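Local coordinates for protein trimethylamine-N-oxide reductase (Haemophilus influenzae, PDB 7L5I) that probably reduces N- or S-oxides such as trimethylamine N-oxide at a molybdenum centre whose cofactor is built from two pterin guanine dinucleotides, at residues Asp291-Lys294 against Lys295-Gly299; Tyr300-Phe303 against Glu304-Leu307; Ala337-Ser341 against Lys342-Leu346. All coordinates share one frame; numbering follows the deposited sequence.

Contact 1 of 3, residues Asp291-Lys294 against Lys295-Gly299; sequences DFLK and KYTSG
Phe292 and Tyr296 lie one turn apart at the C-terminal end of helix 290-296, where the chain leaves helical geometry at Thr297 and enters the short strand 297-298. Their aromatic contact is an offset stack, with centroids 4.6 Å apart and planes inclined by 26°. Tyr296 CD2 sits above the rim of one Phe292 face, 3.3 Å from Phe292 CD2, while Tyr296 CB stands over that ring as a CH-pi donor. The first torsions bring this about: Phe292 extends away from its own backbone N, whereas Tyr296 places CG anti to its carbonyl carbon (chi1 -61°). The Tyr296 ring also meets Phe615 edge-to-face, and its hydroxyl bonds to the carbonyl of Arg616; the link from Lys295 NZ to that hydroxyl is weak.

Backbone bonds carry the helix almost to its end. Lys295 N reaches Asp291 O, and Tyr296 N reaches Phe292 O at 2.9 Å. The apolar contact here is Leu293 CD2 against Thr297 CG2, 4.1 Å apart; Leu293 and the threonine also pack against Ser370 of helix 359-372.

Thr297 supplies the last polar links of the turn. A water lies 2.9 Å from Lys294 O and also near Thr297 O, which accepts a bond from Lys630 NZ, so solvent and a lysine both meet the departing strand here. Strand 297-298 then runs parallel to strand 631-632. One carbonyl takes two bonds from a single residue: Thr297 N approaches Leu293 O from above the carbonyl plane at 3.2 Å, and Thr297 OG1, turned to lie between its own backbone N and carbonyl carbon (chi1 78°), donates to Leu293 O at 2.6 Å.

Contact 2 of 3, residues Tyr300-Phe303 against Glu304-Leu307; sequences YAKF and EEYL
Tyr300 and Glu304 sit one turn apart along helix 300-307, and the glutamate can be followed outward against the ring of the tyrosine. Glu304 CB is 3.5 Å from Tyr300 O, the carbonyl that accepts the glutamate's own backbone N-H, and it makes an off-centre CH-pi contact with the phenol ring. Glu304 CG, carried away from the backbone N (chi1 -162°), passes 3.4 Å from Tyr300 OH. CD follows beside the same hydroxyl and the ring atom CE2. At the tip, Tyr300 OH donates to Glu304 OE2 at 2.6 Å, meeting the oxygen on its anti side, 20° out of the carboxylate plane. The carboxylate stands nearly perpendicular to the ring (82°), with OE2 at the ring's edge. This short bond should limit rotation of the carboxylate.

A second, more exposed pair spans three residues: Lys302 NZ forms a salt bridge with Glu305 OE1 at 3.0 Å, nearly in line with the C-O bond. The lysine chain bends at chi2 and chi4 to get there; it also touches a crystal neighbour, so its pose may partly reflect the lattice.

The apolar flank belongs to Phe303, whose CE1 lies 4.2 Å from Tyr306 CD2 and whose CE2 lies 4.3 Å from Leu307 CD2. Phe303 and Leu307 continue onto Leu276 of helix 271-284, while Tyr306 turns its hydroxyl to the backbone N of Trp652. Leu307 N closes on Phe303 O at 2.9 Å. Lys302, Glu304 and Glu305 on one flank and the buried Phe303, Tyr306 and Leu307 on another make this an amphipathic helix.

Contact 3 of 3, residues Ala337-Ser341 against Lys342-Leu346; sequences ADFAS and KRTML
Asp338 O gathers donors where helix 329-341 ends: Lys342 N binds it at 3.2 Å with an N-H...O angle of 138°, and Ser341 N adds a weak bond. Ser341 OG, folded back over its own backbone (chi1 70°), lies 3.1 Å from Asp338 O, though its proton has another acceptor within reach. In Lys342, the first residue with non-helical backbone angles, the first torsion sets CG beside Ser341 OG, and the chain beyond is bent. The carboxylate of Asp338 is engaged separately, in a salt bridge with Arg244.

The next step of the exit turns on Thr344. Its OG1 lies 3.1 Å from Phe339 O and 3.2 Å from Lys342 O, and one proton cannot be assigned to either carbonyl. Those two oxygens face each other as acceptors, and Gln374 NE2 bonds to both, which should ease their mutual repulsion; the same glutamine receives Thr344 N at OE1. One amide side chain thus fastens the helix end to the start of the strand.

Next to these polar atoms the side chains of Phe339, Thr344 and Leu346 form a buried apolar group. Phe339 CD1 is 4.1 Å from Thr344 CG2, and CE2 at the far side of the Phe339 ring is 4.2 Å from Leu346 CD2. Threonine and leucine therefore meet different parts of a single ring.

Helix and strand segments approach to 8.6 Å between axes, their directions 117° apart. Strand 344-348 lies between strands 208-212 and 381-383 of a five-stranded parallel sheet. Phe339 reaches Val210 on that sheet and is further packed by Ile278 of helix 271-284 and Leu372 of helix 359-372.

In the fold
The three contacts follow in series along the chain, all within its molybdopterin oxidoreductase part. Contacts 1 and 2 are neighbours, with centres about 12 Å apart; only Gly299, the N-cap of helix 300-307, separates that helix from strand 297-298, and Leu293 touches Tyr300. The centre of contact 3 is about 19 Å from that of contact 1 and about 22 Å from that of contact 2. Helix 359-372 nevertheless unites them, since side chains from all three pack on it, and helix 271-284 is shared by contacts 2 and 3. Contact 3 leads into the parallel sheet, with the Phe339 side chain about 11 Å from a bound guanine dinucleotide cofactor; contacts 1 and 2, centred about 33 Å from the chain centre, lie only slightly farther out than contact 3, at about 29 Å.

Contact 1 of 3, residues Asp291-Lys294 against Lys295-Gly299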
ATOM      1  N   ASP A 291     -29.274  22.318   5.616  1.00 21.26           N
ATOM      2  CA  ASP A 291     -29.392  22.144   7.061  1.00 25.46           C
ATOM      3  C   ASP A 291     -28.216  21.351   7.608  1.00 21.27           C
ATOM      4  O   ASP A 291     -27.611  21.718   8.624  1.00 21.86           O
ATOM      5  CB  ASP A 291     -30.693  21.418   7.399  1.00 31.82           C
ATOM      6  CG  ASP A 291     -31.925  22.242   7.093  1.00 54.08           C
ATOM      7  OD1 ASP A 291     -31.839  23.484   7.190  1.00 47.88           O
ATOM      8  OD2 ASP A 291     -32.975  21.644   6.763  1.00 63.89           O
ATOM      9  N   PHE A 292     -27.884  20.250   6.940  1.00 19.47           N
ATOM     10  CA  PHE A 292     -26.706  19.483   7.317  1.00 16.19           C
ATOM     11  C   PHE A 292     -25.451  20.350   7.273  1.00 16.69           C
ATOM     12  O   PHE A 292     -24.639  20.344   8.207  1.00 16.67           O
ATOM     13  CB  PHE A 292     -26.533  18.258   6.415  1.00 17.42           C
ATOM     14  CG  PHE A 292     -25.373  17.407   6.811  1.00 14.84           C
ATOM     15  CD1 PHE A 292     -24.112  17.700   6.386  1.00 16.25           C
ATOM     16  CD2 PHE A 292     -25.546  16.333   7.670  1.00 20.07           C
ATOM     17  CE1 PHE A 292     -23.023  16.965   6.777  1.00 18.32           C
ATOM     18  CE2 PHE A 292     -24.455  15.581   8.066  1.00 17.28           C
ATOM     19  CZ  PHE A 292     -23.182  15.909   7.611  1.00 16.62           C
ATOM     20  N   LEU A 293     -25.265  21.110   6.189  1.00 14.06           N
ATOM     21  CA  LEU A 293     -24.028  21.861   6.042  1.00 14.71           C
ATOM     22  C   LEU A 293     -23.869  22.881   7.163  1.00 18.87           C
ATOM     23  O   LEU A 293     -22.777  23.052   7.710  1.00 16.83           O
ATOM     24  CB  LEU A 293     -23.992  22.534   4.678  1.00 14.94           C
ATOM     25  CG  LEU A 293     -23.809  21.554   3.517  1.00 15.77           C
ATOM     26  CD1 LEU A 293     -24.232  22.168   2.212  1.00 15.88           C
ATOM     27  CD2 LEU A 293     -22.352  21.117   3.418  1.00 16.60           C
ATOM     28  N   LYS A 294     -24.960  23.540   7.552  1.00 18.58           N
ATOM     29  CA  LYS A 294     -24.869  24.534   8.609  1.00 19.14           C
ATOM     30  C   LYS A 294     -24.548  23.897   9.957  1.00 19.30           C
ATOM     31  O   LYS A 294     -23.772  24.443  10.737  1.00 20.10           O
ATOM     32  CB  LYS A 294     -26.179  25.310   8.712  1.00 21.74           C
ATOM     33  CG  LYS A 294     -26.164  26.317   9.843  1.00 29.61           C
ATOM     34  CD  LYS A 294     -27.358  27.253   9.804  1.00 44.53           C
ATOM     35  CE  LYS A 294     -27.106  28.475  10.690  1.00 56.09           C
ATOM     36  NZ  LYS A 294     -28.360  29.219  11.007  1.00 68.49           N
ATOM     37  N   LYS A 295     -25.145  22.740  10.236  1.00 15.97           N
ATOM     38  CA  LYS A 295     -25.082  22.139  11.557  1.00 16.83           C
ATOM     39  C   LYS A 295     -23.811  21.325  11.761  1.00 19.16           C
ATOM     40  O   LYS A 295     -23.308  21.257  12.883  1.00 15.75           O
ATOM     41  CB  LYS A 295     -26.306  21.255  11.750  1.00 15.80           C
ATOM     42  CG  LYS A 295     -26.445  20.616  13.119  1.00 21.33           C
ATOM     43  CD  LYS A 295     -27.797  19.905  13.252  1.00 26.77           C
ATOM     44  CE  LYS A 295     -27.932  19.263  14.628  1.00 32.94           C
ATOM     45  NZ  LYS A 295     -29.031  18.267  14.714  1.00 32.96           N
ATOM     46  N   TYR A 296     -23.268  20.720  10.704  1.00 13.64           N
ATOM     47  CA  TYR A 296     -22.211  19.719  10.853  1.00 11.53           C
ATOM     48  C   TYR A 296     -20.906  20.073  10.157  1.00 14.90           C
ATOM     49  O   TYR A 296     -19.933  19.302  10.264  1.00 13.51           O
ATOM     50  CB  TYR A 296     -22.715  18.366  10.325  1.00 14.00           C
ATOM     51  CG  TYR A 296     -23.912  17.798  11.049  1.00 13.92           C
ATOM     52  CD1 TYR A 296     -23.778  17.106  12.254  1.00 13.13           C
ATOM     53  CD2 TYR A 296     -25.192  17.954  10.528  1.00 17.57           C
ATOM     54  CE1 TYR A 296     -24.881  16.583  12.895  1.00 14.73           C
ATOM     55  CE2 TYR A 296     -26.290  17.429  11.150  1.00 18.83           C
ATOM     56  CZ  TYR A 296     -26.138  16.755  12.344  1.00 16.59           C
ATOM     57  OH  TYR A 296     -27.261  16.233  12.954  1.00 18.05           O
ATOM     58  N   THR A 297     -20.837  21.207   9.457  1.00 14.51           N
ATOM     59  CA  THR A 297     -19.616  21.589   8.775  1.00 14.48           C
ATOM     60  C   THR A 297     -19.223  23.013   9.135  1.00 15.95           C
ATOM     61  O   THR A 297     -20.025  23.799   9.654  1.00 16.79           O
ATOM     62  CB  THR A 297     -19.726  21.468   7.243  1.00 14.49           C
ATOM     63  OG1 THR A 297     -20.453  22.596   6.709  1.00 18.18           O
ATOM     64  CG2 THR A 297     -20.412  20.177   6.848  1.00 17.29           C
ATOM     65  N   SER A 298     -17.963  23.316   8.876  1.00 14.72           N
ATOM     66  CA  SER A 298     -17.396  24.647   9.051  1.00 16.91           C
ATOM     67  C   SER A 298     -16.832  25.094   7.713  1.00 17.87           C
ATOM     68  O   SER A 298     -16.071  24.357   7.078  1.00 16.43           O
ATOM     69  CB  SER A 298     -16.308  24.651  10.124  1.00 19.55           C
ATOM     70  OG  SER A 298     -15.799  25.960  10.320  1.00 28.50           O
ATOM     71  N   GLY A 299     -17.245  26.273   7.261  1.00 17.33           N
ATOM     72  CA  GLY A 299     -16.644  26.875   6.097  1.00 17.68           C
ATOM     73  C   GLY A 299     -17.321  26.594   4.776  1.00 19.14           C
ATOM     74  O   GLY A 299     -16.735  26.895   3.729  1.00 21.09           O
TER
HETATM   75  O   HOH W   1     -21.834  26.364   9.787  1.00 34.44           O

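Contact 2 of 3, residues Tyr300-Phe303 against Glu304-Leu307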
ATOM      1  N   TYR A 300     -18.527  26.017   4.778  1.00 16.79           N
ATOM      2  CA  TYR A 300     -19.171  25.693   3.515  1.00 16.43           C
ATOM      3  C   TYR A 300     -19.397  26.947   2.670  1.00 18.68           C
ATOM      4  O   TYR A 300     -19.225  26.921   1.445  1.00 20.24           O
ATOM      5  CB  TYR A 300     -20.506  24.966   3.716  1.00 17.92           C
ATOM      6  CG  TYR A 300     -21.222  24.859   2.384  1.00 18.93           C
ATOM      7  CD1 TYR A 300     -20.788  23.949   1.416  1.00 19.17           C
ATOM      8  CD2 TYR A 300     -22.249  25.733   2.045  1.00 20.54           C
ATOM      9  CE1 TYR A 300     -21.387  23.895   0.163  1.00 18.70           C
ATOM     10  CE2 TYR A 300     -22.854  25.672   0.802  1.00 19.54           C
ATOM     11  CZ  TYR A 300     -22.427  24.748  -0.129  1.00 20.82           C
ATOM     12  OH  TYR A 300     -23.021  24.678  -1.384  1.00 20.97           O
ATOM     13  N   ALA A 301     -19.772  28.064   3.299  1.00 19.76           N
ATOM     14  CA  ALA A 301     -20.104  29.248   2.496  1.00 19.79           C
ATOM     15  C   ALA A 301     -18.886  29.792   1.757  1.00 20.91           C
ATOM     16  O   ALA A 301     -19.005  30.258   0.615  1.00 23.39           O
ATOM     17  CB  ALA A 301     -20.704  30.344   3.380  1.00 23.80           C
ATOM     18  N   LYS A 302     -17.711  29.761   2.386  1.00 18.88           N
ATOM     19  CA  LYS A 302     -16.494  30.188   1.703  1.00 22.02           C
ATOM     20  C   LYS A 302     -16.171  29.264   0.542  1.00 22.61           C
ATOM     21  O   LYS A 302     -15.772  29.719  -0.535  1.00 22.35           O
ATOM     22  CB  LYS A 302     -15.327  30.246   2.688  1.00 27.21           C
ATOM     23  CG  LYS A 302     -14.104  30.942   2.123  1.00 34.33           C
ATOM     24  CD  LYS A 302     -13.927  32.311   2.751  1.00 50.49           C
ATOM     25  CE  LYS A 302     -13.156  33.274   1.858  1.00 61.12           C
ATOM     26  NZ  LYS A 302     -14.061  34.306   1.257  1.00 68.98           N
ATOM     27  N   PHE A 303     -16.372  27.957   0.726  1.00 19.34           N
ATOM     28  CA  PHE A 303     -16.169  27.023  -0.373  1.00 18.27           C
ATOM     29  C   PHE A 303     -17.160  27.273  -1.502  1.00 19.42           C
ATOM     30  O   PHE A 303     -16.813  27.174  -2.685  1.00 20.81           O
ATOM     31  CB  PHE A 303     -16.293  25.582   0.143  1.00 18.42           C
ATOM     32  CG  PHE A 303     -16.288  24.555  -0.938  1.00 14.98           C
ATOM     33  CD1 PHE A 303     -15.124  24.270  -1.625  1.00 15.81           C
ATOM     34  CD2 PHE A 303     -17.426  23.863  -1.256  1.00 14.65           C
ATOM     35  CE1 PHE A 303     -15.114  23.324  -2.617  1.00 15.90           C
ATOM     36  CE2 PHE A 303     -17.431  22.930  -2.277  1.00 19.08           C
ATOM     37  CZ  PHE A 303     -16.263  22.656  -2.946  1.00 16.94           C
ATOM     38  N   GLU A 304     -18.418  27.557  -1.160  1.00 19.41           N
ATOM     39  CA  GLU A 304     -19.424  27.730  -2.196  1.00 21.57           C
ATOM     40  C   GLU A 304     -19.089  28.914  -3.099  1.00 21.27           C
ATOM     41  O   GLU A 304     -19.412  28.891  -4.290  1.00 20.90           O
ATOM     42  CB  GLU A 304     -20.809  27.909  -1.574  1.00 21.91           C
ATOM     43  CG  GLU A 304     -21.933  27.658  -2.573  1.00 22.34           C
ATOM     44  CD  GLU A 304     -23.321  27.982  -2.027  1.00 32.51           C
ATOM     45  OE1 GLU A 304     -23.605  29.183  -1.844  1.00 38.58           O
ATOM     46  OE2 GLU A 304     -24.132  27.043  -1.786  1.00 24.73           O
ATOM     47  N   GLU A 305     -18.437  29.942  -2.561  1.00 19.74           N
ATOM     48  CA  GLU A 305     -18.013  31.060  -3.399  1.00 22.85           C
ATOM     49  C   GLU A 305     -17.035  30.602  -4.474  1.00 23.51           C
ATOM     50  O   GLU A 305     -17.028  31.126  -5.590  1.00 24.63           O
ATOM     51  CB  GLU A 305     -17.353  32.145  -2.554  1.00 30.69           C
ATOM     52  CG  GLU A 305     -18.279  32.884  -1.629  1.00 33.37           C
ATOM     53  CD  GLU A 305     -17.634  34.133  -1.060  1.00 59.68           C
ATOM     54  OE1 GLU A 305     -16.487  34.041  -0.562  1.00 56.05           O
ATOM     55  OE2 GLU A 305     -18.266  35.210  -1.133  1.00 81.60           O
ATOM     56  N   TYR A 306     -16.162  29.656  -4.136  1.00 22.41           N
ATOM     57  CA  TYR A 306     -15.258  29.081  -5.132  1.00 24.58           C
ATOM     58  C   TYR A 306     -16.036  28.236  -6.126  1.00 19.58           C
ATOM     59  O   TYR A 306     -15.844  28.327  -7.345  1.00 20.06           O
ATOM     60  CB  TYR A 306     -14.190  28.240  -4.420  1.00 21.37           C
ATOM     61  CG  TYR A 306     -13.343  27.375  -5.333  1.00 18.59           C
ATOM     62  CD1 TYR A 306     -12.310  27.927  -6.080  1.00 20.14           C
ATOM     63  CD2 TYR A 306     -13.531  25.998  -5.398  1.00 20.26           C
ATOM     64  CE1 TYR A 306     -11.511  27.139  -6.903  1.00 22.25           C
ATOM     65  CE2 TYR A 306     -12.739  25.205  -6.226  1.00 21.56           C
ATOM     66  CZ  TYR A 306     -11.724  25.784  -6.959  1.00 21.99           C
ATOM     67  OH  TYR A 306     -10.940  25.010  -7.761  1.00 22.06           O
ATOM     68  N   LEU A 307     -16.934  27.406  -5.613  1.00 17.66           N
ATOM     69  CA  LEU A 307     -17.725  26.522  -6.453  1.00 17.08           C
ATOM     70  C   LEU A 307     -18.543  27.301  -7.467  1.00 20.90           C
ATOM     71  O   LEU A 307     -18.733  26.844  -8.602  1.00 20.49           O
ATOM     72  CB  LEU A 307     -18.646  25.694  -5.558  1.00 21.11           C
ATOM     73  CG  LEU A 307     -19.421  24.555  -6.183  1.00 21.32           C
ATOM     74  CD1 LEU A 307     -18.486  23.441  -6.612  1.00 18.28           C
ATOM     75  CD2 LEU A 307     -20.422  24.051  -5.151  1.00 21.74           C
TER

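Contact 3 of 3, residues Ala337-Ser341 against Lys342-Leu346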
ATOM      1  N   ALA A 337     -27.767  13.892  -9.421  1.00 17.40           N
ATOM      2  CA  ALA A 337     -29.174  13.687  -9.095  1.00 18.06           C
ATOM      3  C   ALA A 337     -29.378  12.350  -8.408  1.00 21.55           C
ATOM      4  O   ALA A 337     -30.141  12.244  -7.443  1.00 22.40           O
ATOM      5  CB  ALA A 337     -30.024  13.761 -10.370  1.00 21.01           C
ATOM      6  N   ASP A 338     -28.692  11.315  -8.888  1.00 16.59           N
ATOM      7  CA  ASP A 338     -28.869   9.987  -8.333  1.00 18.75           C
ATOM      8  C   ASP A 338     -28.262   9.890  -6.940  1.00 18.40           C
ATOM      9  O   ASP A 338     -28.863   9.288  -6.050  1.00 17.74           O
ATOM     10  CB  ASP A 338     -28.266   8.944  -9.258  1.00 21.71           C
ATOM     11  CG  ASP A 338     -29.009   8.853 -10.600  1.00 37.39           C
ATOM     12  OD1 ASP A 338     -30.091   9.466 -10.725  1.00 38.01           O
ATOM     13  OD2 ASP A 338     -28.511   8.174 -11.528  1.00 31.86           O
ATOM     14  N   PHE A 339     -27.083  10.483  -6.728  1.00 17.52           N
ATOM     15  CA  PHE A 339     -26.472  10.415  -5.403  1.00 16.39           C
ATOM     16  C   PHE A 339     -27.382  11.056  -4.358  1.00 17.49           C
ATOM     17  O   PHE A 339     -27.425  10.620  -3.204  1.00 19.11           O
ATOM     18  CB  PHE A 339     -25.125  11.142  -5.361  1.00 17.21           C
ATOM     19  CG  PHE A 339     -24.028  10.522  -6.187  1.00 15.95           C
ATOM     20  CD1 PHE A 339     -24.189   9.313  -6.825  1.00 19.31           C
ATOM     21  CD2 PHE A 339     -22.825  11.184  -6.310  1.00 19.82           C
ATOM     22  CE1 PHE A 339     -23.145   8.769  -7.598  1.00 17.77           C
ATOM     23  CE2 PHE A 339     -21.784  10.649  -7.059  1.00 19.65           C
ATOM     24  CZ  PHE A 339     -21.949   9.441  -7.690  1.00 16.30           C
ATOM     25  N   ALA A 340     -28.062  12.152  -4.727  1.00 16.58           N
ATOM     26  CA  ALA A 340     -28.905  12.876  -3.786  1.00 19.77           C
ATOM     27  C   ALA A 340     -30.281  12.237  -3.631  1.00 21.80           C
ATOM     28  O   ALA A 340     -30.908  12.365  -2.572  1.00 22.68           O
ATOM     29  CB  ALA A 340     -29.080  14.337  -4.235  1.00 20.24           C
ATOM     30  N   SER A 341     -30.756  11.540  -4.649  1.00 22.16           N
ATOM     31  CA  SER A 341     -32.097  10.986  -4.622  1.00 22.47           C
ATOM     32  C   SER A 341     -32.161   9.673  -3.872  1.00 23.14           C
ATOM     33  O   SER A 341     -33.230   9.306  -3.381  1.00 23.18           O
ATOM     34  CB  SER A 341     -32.587  10.776  -6.057  1.00 25.84           C
ATOM     35  OG  SER A 341     -31.863   9.724  -6.652  1.00 41.82           O
ATOM     36  N   LYS A 342     -31.047   8.962  -3.785  1.00 19.92           N
ATOM     37  CA  LYS A 342     -30.973   7.629  -3.228  1.00 21.65           C
ATOM     38  C   LYS A 342     -30.005   7.655  -2.052  1.00 17.84           C
ATOM     39  O   LYS A 342     -29.179   8.552  -1.937  1.00 23.08           O
ATOM     40  CB  LYS A 342     -30.479   6.614  -4.272  1.00 24.16           C
ATOM     41  CG  LYS A 342     -31.227   6.594  -5.588  1.00 30.87           C
ATOM     42  CD  LYS A 342     -32.683   6.197  -5.427  1.00 35.83           C
ATOM     43  CE  LYS A 342     -32.860   4.751  -4.987  1.00 48.58           C
ATOM     44  NZ  LYS A 342     -34.303   4.371  -4.840  1.00 63.81           N
ATOM     45  N   ARG A 343     -30.126   6.662  -1.176  1.00 13.40           N
ATOM     46  CA  ARG A 343     -29.155   6.485  -0.094  1.00 15.04           C
ATOM     47  C   ARG A 343     -27.861   5.951  -0.695  1.00 15.75           C
ATOM     48  O   ARG A 343     -27.836   4.835  -1.230  1.00 16.92           O
ATOM     49  CB  ARG A 343     -29.715   5.543   0.962  1.00 17.92           C
ATOM     50  CG  ARG A 343     -28.816   5.319   2.171  1.00 18.96           C
ATOM     51  CD  ARG A 343     -28.559   6.599   2.977  1.00 17.39           C
ATOM     52  NE  ARG A 343     -29.795   7.296   3.324  1.00 20.96           N
ATOM     53  CZ  ARG A 343     -30.609   6.948   4.315  1.00 20.71           C
ATOM     54  NH1 ARG A 343     -30.340   5.914   5.104  1.00 22.01           N
ATOM     55  NH2 ARG A 343     -31.709   7.656   4.527  1.00 27.23           N
ATOM     56  N   THR A 344     -26.796   6.749  -0.613  1.00 16.55           N
ATOM     57  CA  THR A 344     -25.557   6.538  -1.356  1.00 15.43           C
ATOM     58  C   THR A 344     -24.360   6.487  -0.411  1.00 17.96           C
ATOM     59  O   THR A 344     -24.212   7.352   0.457  1.00 16.11           O
ATOM     60  CB  THR A 344     -25.382   7.675  -2.359  1.00 17.46           C
ATOM     61  OG1 THR A 344     -26.483   7.625  -3.286  1.00 20.74           O
ATOM     62  CG2 THR A 344     -24.073   7.568  -3.148  1.00 18.45           C
ATOM     63  N   MET A 345     -23.517   5.464  -0.590  1.00 14.80           N
ATOM     64  CA  MET A 345     -22.234   5.357   0.107  1.00 15.79           C
ATOM     65  C   MET A 345     -21.110   5.613  -0.881  1.00 13.75           C
ATOM     66  O   MET A 345     -20.926   4.854  -1.843  1.00 13.74           O
ATOM     67  CB  MET A 345     -22.069   3.981   0.756  1.00 15.56           C
ATOM     68  CG  MET A 345     -20.725   3.785   1.479  1.00 14.19           C
ATOM     69  SD  MET A 345     -20.397   4.943   2.819  1.00 17.93           S
ATOM     70  CE  MET A 345     -21.413   4.250   4.100  1.00 21.15           C
ATOM     71  N   LEU A 346     -20.326   6.660  -0.626  1.00 14.19           N
ATOM     72  CA  LEU A 346     -19.152   6.980  -1.441  1.00 14.98           C
ATOM     73  C   LEU A 346     -17.924   6.256  -0.876  1.00 16.19           C
ATOM     74  O   LEU A 346     -17.399   6.645   0.160  1.00 16.49           O
ATOM     75  CB  LEU A 346     -18.913   8.482  -1.466  1.00 14.94           C
ATOM     76  CG  LEU A 346     -20.038   9.361  -1.994  1.00 14.58           C
ATOM     77  CD1 LEU A 346     -19.662  10.809  -1.909  1.00 17.23           C
ATOM     78  CD2 LEU A 346     -20.366   9.023  -3.424  1.00 19.40           C
TER